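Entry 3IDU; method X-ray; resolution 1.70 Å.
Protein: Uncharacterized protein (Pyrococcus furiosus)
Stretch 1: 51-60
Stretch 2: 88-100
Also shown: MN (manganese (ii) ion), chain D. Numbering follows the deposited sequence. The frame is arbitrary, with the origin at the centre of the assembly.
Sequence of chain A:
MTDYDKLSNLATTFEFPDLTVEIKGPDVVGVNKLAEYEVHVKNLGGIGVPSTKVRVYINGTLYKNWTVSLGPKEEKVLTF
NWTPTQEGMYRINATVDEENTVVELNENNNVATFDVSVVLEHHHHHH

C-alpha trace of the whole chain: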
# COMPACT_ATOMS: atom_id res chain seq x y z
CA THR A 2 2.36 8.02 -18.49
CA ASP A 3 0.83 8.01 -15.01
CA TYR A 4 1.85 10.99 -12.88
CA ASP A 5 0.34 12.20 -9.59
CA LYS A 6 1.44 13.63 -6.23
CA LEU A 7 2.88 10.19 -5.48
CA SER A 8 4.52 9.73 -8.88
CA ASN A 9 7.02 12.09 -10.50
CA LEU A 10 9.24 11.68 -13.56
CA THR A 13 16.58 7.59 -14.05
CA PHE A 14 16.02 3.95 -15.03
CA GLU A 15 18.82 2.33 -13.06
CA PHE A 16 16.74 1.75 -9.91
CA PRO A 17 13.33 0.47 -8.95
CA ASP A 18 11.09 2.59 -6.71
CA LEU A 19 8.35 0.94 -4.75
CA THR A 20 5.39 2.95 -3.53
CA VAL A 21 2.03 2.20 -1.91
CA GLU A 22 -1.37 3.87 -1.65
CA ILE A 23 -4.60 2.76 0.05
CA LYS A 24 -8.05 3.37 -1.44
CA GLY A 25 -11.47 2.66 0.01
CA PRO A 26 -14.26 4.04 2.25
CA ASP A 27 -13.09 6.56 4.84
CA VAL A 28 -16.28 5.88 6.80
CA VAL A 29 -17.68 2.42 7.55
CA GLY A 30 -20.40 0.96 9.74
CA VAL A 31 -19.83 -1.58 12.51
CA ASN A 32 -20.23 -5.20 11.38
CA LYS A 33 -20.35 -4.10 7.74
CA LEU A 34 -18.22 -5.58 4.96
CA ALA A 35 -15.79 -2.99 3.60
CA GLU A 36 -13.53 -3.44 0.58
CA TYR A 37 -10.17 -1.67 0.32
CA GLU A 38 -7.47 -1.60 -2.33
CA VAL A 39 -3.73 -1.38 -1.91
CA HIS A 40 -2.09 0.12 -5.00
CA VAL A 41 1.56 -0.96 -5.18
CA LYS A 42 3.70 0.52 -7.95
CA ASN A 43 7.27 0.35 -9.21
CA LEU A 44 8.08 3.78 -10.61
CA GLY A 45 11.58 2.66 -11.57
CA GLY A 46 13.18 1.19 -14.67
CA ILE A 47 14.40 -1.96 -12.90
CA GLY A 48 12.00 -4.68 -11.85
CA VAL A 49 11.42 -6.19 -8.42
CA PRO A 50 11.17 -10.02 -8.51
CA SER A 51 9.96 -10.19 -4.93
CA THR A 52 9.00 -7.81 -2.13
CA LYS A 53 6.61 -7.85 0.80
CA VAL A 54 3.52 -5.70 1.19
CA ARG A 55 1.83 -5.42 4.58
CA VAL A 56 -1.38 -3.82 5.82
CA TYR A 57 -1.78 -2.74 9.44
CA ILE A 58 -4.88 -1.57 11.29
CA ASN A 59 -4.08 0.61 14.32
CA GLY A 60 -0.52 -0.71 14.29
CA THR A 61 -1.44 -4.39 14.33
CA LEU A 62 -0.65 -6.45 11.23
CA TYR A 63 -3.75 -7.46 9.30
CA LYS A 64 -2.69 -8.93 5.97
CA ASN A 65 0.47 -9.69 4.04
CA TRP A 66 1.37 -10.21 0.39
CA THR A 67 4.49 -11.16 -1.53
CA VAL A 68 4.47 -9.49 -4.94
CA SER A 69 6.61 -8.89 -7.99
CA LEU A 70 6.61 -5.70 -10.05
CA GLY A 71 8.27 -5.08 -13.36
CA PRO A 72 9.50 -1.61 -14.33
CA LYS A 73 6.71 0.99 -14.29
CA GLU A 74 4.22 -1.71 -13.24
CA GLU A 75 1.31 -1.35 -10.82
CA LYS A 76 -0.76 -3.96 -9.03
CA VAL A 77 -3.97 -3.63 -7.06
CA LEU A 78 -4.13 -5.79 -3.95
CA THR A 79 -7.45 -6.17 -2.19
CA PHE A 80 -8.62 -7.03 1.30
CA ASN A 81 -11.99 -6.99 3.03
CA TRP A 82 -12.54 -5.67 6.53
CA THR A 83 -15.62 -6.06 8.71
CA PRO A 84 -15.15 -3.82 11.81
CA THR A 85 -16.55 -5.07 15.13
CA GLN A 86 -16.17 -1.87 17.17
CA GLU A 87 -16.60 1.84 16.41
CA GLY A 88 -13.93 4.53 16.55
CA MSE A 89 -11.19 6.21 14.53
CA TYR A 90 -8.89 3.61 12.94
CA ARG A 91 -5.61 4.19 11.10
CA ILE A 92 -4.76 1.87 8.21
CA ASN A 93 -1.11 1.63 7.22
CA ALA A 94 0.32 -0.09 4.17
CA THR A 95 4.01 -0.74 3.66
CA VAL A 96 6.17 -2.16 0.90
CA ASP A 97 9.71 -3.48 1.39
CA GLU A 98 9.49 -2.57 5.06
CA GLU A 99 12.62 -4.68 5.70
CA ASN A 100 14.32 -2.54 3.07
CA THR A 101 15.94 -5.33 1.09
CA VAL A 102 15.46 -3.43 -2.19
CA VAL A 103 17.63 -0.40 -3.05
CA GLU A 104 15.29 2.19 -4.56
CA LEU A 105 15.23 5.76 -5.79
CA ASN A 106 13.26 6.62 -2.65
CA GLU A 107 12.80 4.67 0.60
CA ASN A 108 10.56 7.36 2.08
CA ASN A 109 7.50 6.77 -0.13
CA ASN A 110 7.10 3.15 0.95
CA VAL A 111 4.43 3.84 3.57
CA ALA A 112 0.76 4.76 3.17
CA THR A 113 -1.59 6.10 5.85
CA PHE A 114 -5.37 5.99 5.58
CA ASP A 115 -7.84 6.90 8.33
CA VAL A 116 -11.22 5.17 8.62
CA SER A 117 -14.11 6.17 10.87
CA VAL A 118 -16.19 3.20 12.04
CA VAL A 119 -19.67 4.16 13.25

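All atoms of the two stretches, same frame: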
# COMPACT_ATOMS: atom_id res chain seq x y z
N SER A 51 10.68 -9.85 -6.14
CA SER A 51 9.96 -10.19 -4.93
C SER A 51 10.11 -9.18 -3.80
O SER A 51 11.22 -8.80 -3.44
CB SER A 51 10.42 -11.56 -4.42
OG SER A 51 9.65 -11.97 -3.30
N THR A 52 8.99 -8.73 -3.25
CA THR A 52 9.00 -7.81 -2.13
C THR A 52 7.72 -8.03 -1.34
O THR A 52 6.72 -8.53 -1.86
CB THR A 52 9.09 -6.33 -2.56
OG1 THR A 52 9.34 -5.52 -1.39
CG2 THR A 52 7.80 -5.87 -3.21
N LYS A 53 7.76 -7.67 -0.06
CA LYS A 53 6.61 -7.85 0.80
C LYS A 53 5.77 -6.60 0.99
O LYS A 53 6.30 -5.49 1.13
CB LYS A 53 7.07 -8.38 2.16
CG LYS A 53 7.81 -9.72 2.09
CD LYS A 53 8.21 -10.22 3.48
CE LYS A 53 8.90 -11.57 3.42
NZ LYS A 53 9.30 -12.07 4.77
N VAL A 54 4.46 -6.79 0.98
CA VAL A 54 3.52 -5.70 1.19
C VAL A 54 2.75 -6.11 2.45
O VAL A 54 2.37 -7.27 2.60
CB VAL A 54 2.55 -5.54 -0.00
CG1 VAL A 54 1.53 -4.43 0.29
CG2 VAL A 54 3.34 -5.20 -1.26
N ARG A 55 2.53 -5.15 3.34
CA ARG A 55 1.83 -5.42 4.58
C ARG A 55 0.80 -4.33 4.86
O ARG A 55 1.01 -3.15 4.56
CB ARG A 55 2.82 -5.49 5.75
CG ARG A 55 3.93 -6.54 5.60
CD ARG A 55 4.86 -6.54 6.81
NE ARG A 55 5.92 -7.55 6.77
CZ ARG A 55 7.05 -7.44 6.05
NH1 ARG A 55 7.27 -6.36 5.31
NH2 ARG A 55 7.96 -8.40 6.10
N VAL A 56 -0.33 -4.75 5.44
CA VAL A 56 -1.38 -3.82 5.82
C VAL A 56 -1.57 -3.96 7.32
O VAL A 56 -1.64 -5.07 7.85
CB VAL A 56 -2.72 -4.12 5.08
CG1 VAL A 56 -3.88 -3.43 5.81
CG2 VAL A 56 -2.64 -3.60 3.66
N TYR A 57 -1.62 -2.82 8.00
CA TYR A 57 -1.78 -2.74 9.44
C TYR A 57 -3.03 -1.93 9.75
O TYR A 57 -3.37 -1.00 9.02
CB TYR A 57 -0.60 -2.00 10.08
CG TYR A 57 0.75 -2.64 9.89
CD1 TYR A 57 1.26 -3.54 10.82
CD2 TYR A 57 1.55 -2.31 8.79
CE1 TYR A 57 2.52 -4.09 10.67
CE2 TYR A 57 2.81 -2.87 8.63
CZ TYR A 57 3.29 -3.76 9.58
OH TYR A 57 4.54 -4.31 9.41
N ILE A 58 -3.69 -2.29 10.84
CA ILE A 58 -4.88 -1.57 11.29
C ILE A 58 -4.56 -1.20 12.74
O ILE A 58 -4.41 -2.07 13.58
CB ILE A 58 -6.13 -2.46 11.20
CG1 ILE A 58 -6.40 -2.78 9.72
CG2 ILE A 58 -7.32 -1.76 11.84
CD1 ILE A 58 -7.59 -3.68 9.48
N ASN A 59 -4.44 0.10 13.00
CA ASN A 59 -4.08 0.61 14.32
C ASN A 59 -2.80 -0.04 14.84
O ASN A 59 -2.69 -0.43 16.01
CB ASN A 59 -5.24 0.43 15.32
CG ASN A 59 -6.20 1.61 15.31
OD1 ASN A 59 -6.00 2.57 14.57
ND2 ASN A 59 -7.24 1.55 16.14
N GLY A 60 -1.82 -0.16 13.95
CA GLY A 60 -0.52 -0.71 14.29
C GLY A 60 -0.38 -2.22 14.33
O GLY A 60 0.74 -2.72 14.40
N GLY A 88 -15.09 3.72 16.20
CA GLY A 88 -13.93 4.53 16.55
C GLY A 88 -13.12 4.96 15.34
O GLY A 88 -13.45 4.60 14.21
N MSE A 89 -12.07 5.72 15.59
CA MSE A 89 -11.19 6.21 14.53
C MSE A 89 -10.01 5.25 14.36
O MSE A 89 -9.16 5.15 15.25
CB MSE A 89 -10.67 7.61 14.86
CG MSE A 89 -9.75 8.20 13.80
SE MSE A 89 -10.66 8.51 12.11
CE MSE A 89 -11.02 10.40 12.33
N TYR A 90 -9.95 4.57 13.22
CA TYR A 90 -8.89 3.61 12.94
C TYR A 90 -7.92 4.13 11.89
O TYR A 90 -8.31 4.83 10.95
CB TYR A 90 -9.51 2.29 12.47
CG TYR A 90 -10.35 1.59 13.51
CD1 TYR A 90 -9.82 0.57 14.30
CD2 TYR A 90 -11.68 1.95 13.72
CE1 TYR A 90 -10.58 -0.08 15.26
CE2 TYR A 90 -12.46 1.31 14.68
CZ TYR A 90 -11.91 0.30 15.45
OH TYR A 90 -12.68 -0.34 16.40
N ARG A 91 -6.65 3.78 12.04
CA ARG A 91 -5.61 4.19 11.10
C ARG A 91 -5.09 2.97 10.35
O ARG A 91 -4.58 2.03 10.95
CB ARG A 91 -4.45 4.87 11.84
CG ARG A 91 -3.25 5.20 10.94
CD ARG A 91 -2.15 5.93 11.70
NE ARG A 91 -2.57 7.24 12.19
CZ ARG A 91 -3.16 7.46 13.37
NH1 ARG A 91 -3.41 6.44 14.19
NH2 ARG A 91 -3.51 8.69 13.72
N ILE A 92 -5.24 2.98 9.03
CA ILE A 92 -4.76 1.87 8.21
C ILE A 92 -3.41 2.26 7.63
O ILE A 92 -3.26 3.36 7.09
CB ILE A 92 -5.73 1.56 7.02
CG1 ILE A 92 -7.08 1.04 7.54
CG2 ILE A 92 -5.13 0.46 6.14
CD1 ILE A 92 -7.83 2.01 8.41
N ASN A 93 -2.43 1.38 7.76
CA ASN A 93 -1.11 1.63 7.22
C ASN A 93 -0.79 0.53 6.23
O ASN A 93 -1.18 -0.62 6.43
CB ASN A 93 -0.02 1.64 8.31
CG ASN A 93 0.04 2.94 9.08
OD1 ASN A 93 -0.19 2.97 10.29
ND2 ASN A 93 0.35 4.03 8.39
N ALA A 94 -0.09 0.88 5.16
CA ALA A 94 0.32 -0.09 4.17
C ALA A 94 1.79 0.17 3.94
O ALA A 94 2.22 1.32 3.85
CB ALA A 94 -0.47 0.10 2.88
N THR A 95 2.58 -0.90 3.87
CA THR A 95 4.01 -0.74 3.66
C THR A 95 4.51 -1.70 2.59
O THR A 95 3.95 -2.78 2.40
CB THR A 95 4.82 -1.02 4.94
OG1 THR A 95 4.78 -2.43 5.24
CG2 THR A 95 4.25 -0.25 6.12
N VAL A 96 5.57 -1.30 1.90
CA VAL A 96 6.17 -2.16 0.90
C VAL A 96 7.68 -2.13 1.17
O VAL A 96 8.25 -1.08 1.46
CB VAL A 96 5.82 -1.71 -0.54
CG1 VAL A 96 6.30 -0.29 -0.79
CG2 VAL A 96 6.43 -2.67 -1.55
N ASP A 97 8.30 -3.31 1.10
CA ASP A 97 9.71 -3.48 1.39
C ASP A 97 10.06 -2.84 2.73
O ASP A 97 11.04 -2.10 2.84
CB ASP A 97 10.62 -2.89 0.31
CG ASP A 97 12.08 -3.25 0.55
OD1 ASP A 97 12.32 -4.35 1.09
OD2 ASP A 97 12.98 -2.46 0.20
N GLU A 98 9.26 -3.13 3.74
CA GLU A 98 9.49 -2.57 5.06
C GLU A 98 10.85 -2.99 5.62
O GLU A 98 11.46 -2.24 6.38
CB GLU A 98 8.38 -3.00 6.01
CG GLU A 98 8.18 -2.06 7.17
CD GLU A 98 7.08 -2.53 8.10
OE1 GLU A 98 6.03 -2.97 7.60
OE2 GLU A 98 7.28 -2.44 9.33
N GLU A 99 11.32 -4.17 5.23
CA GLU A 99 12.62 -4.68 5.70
C GLU A 99 13.76 -4.08 4.89
O GLU A 99 14.93 -4.39 5.13
CB GLU A 99 12.67 -6.21 5.59
CG GLU A 99 12.27 -6.73 4.22
CD GLU A 99 10.79 -7.06 4.14
OE1 GLU A 99 10.37 -8.06 4.77
OE2 GLU A 99 10.04 -6.33 3.46
N ASN A 100 13.39 -3.22 3.96
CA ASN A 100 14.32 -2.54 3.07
C ASN A 100 15.43 -3.44 2.52
O ASN A 100 16.61 -3.27 2.82
CB ASN A 100 14.93 -1.31 3.74
CG ASN A 100 15.75 -0.48 2.78
OD1 ASN A 100 15.44 -0.39 1.58
ND2 ASN A 100 16.80 0.15 3.30
MN MN D . 13.66 -0.34 -0.22
O HOH W 1 11.39 -6.75 0.12
O HOH W 2 6.46 -4.31 3.85
O HOH W 3 -6.05 5.13 15.49
O HOH W 4 -2.03 0.96 11.23
O HOH W 5 12.36 -0.08 1.70

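Strands 51-58 and 88-96 lie side by side and antiparallel, their directions 166° apart, and the two stretches, loop and turn residues included, bury 840 Å² between them, both sides summed. The backbone does most of the joining. Arg 55 and Thr 95 form a hydrogen-bonded pair, Arg 55 N donating a hydrogen bond to Thr 95 O (2.9 Å) and Thr 95 N to Arg 55 O (2.8 Å). Two residues along, Tyr 57 N donates to Asn 93 O (2.7 Å) and Asn 93 N to Tyr 57 O (2.9 Å). The ladder runs on beyond these pairs: Asp 97 N reaches Lys 53 O (3.0 Å) and Asn 59 N reaches Arg 91 O (2.8 Å). Although Asn 59 has left the strand, its side chain replaces a backbone carbonyl, Arg 91 N donating to Asn 59 OD1 at 2.9 Å. Water 3 also donates to OD1 and to Met 89 O, here a selenomethionine.

Between the hydrogen-bonded pairs the strands come closer, and CA-H groups face carbonyls, as in Val 54 CA to Thr 95 O (3.2 Å). Here the side chains of Val 54, Val 56, Ile 58, Ile 92, Ala 94 and Val 96 share one face of the sheet. Such residues suit it because they have no polar side-chain group to satisfy, and most are buried. Val 54 CG2 meets Val 96 CG2 at 4.0 Å, and Val 56 CG1 meets Ile 92 CG2 at 4.1 Å.

The face bearing Arg 55, Tyr 57, Asn 93 and Thr 95 is polar. Arg 55, Tyr 57 and Thr 95 pair with carboxylates from the turn that follows the second strand, whereas Asn 93 OD1 accepts from water 4 and its ND2 is satisfied elsewhere in the structure. Arg 55 extends so that NH2 forms a salt bridge with Glu 99 OE1 (2.8 Å), while NH1 makes a weak hydrogen bond to Glu 99 OE2 (3.3 Å). Glu 98 OE1 accepts twice, from Tyr 57 OH (2.7 Å) and Thr 95 OG1 (2.7 Å), so both hydroxyl protons are used. Water 2 fills the remaining gap: it donates to Lys 53 O and Thr 95 OG1 and accepts from Glu 98 N and, weakly, Arg 55 NH1. Water 4 also links Gly 60 N to Arg 91 O.

The type I turn from Asp 97 to Asn 100 is closed by Asn 100 N donating to Asp 97 O (2.8 Å). It also carries manganese, bound by Asp 97 OD2 (2.3 Å), Asn 100 OD1 (2.5 Å), water 5 and atoms elsewhere in the structure. Water 1 joins Asp 97 OD1 to Thr 52 OG1, tying this site back to the first strand.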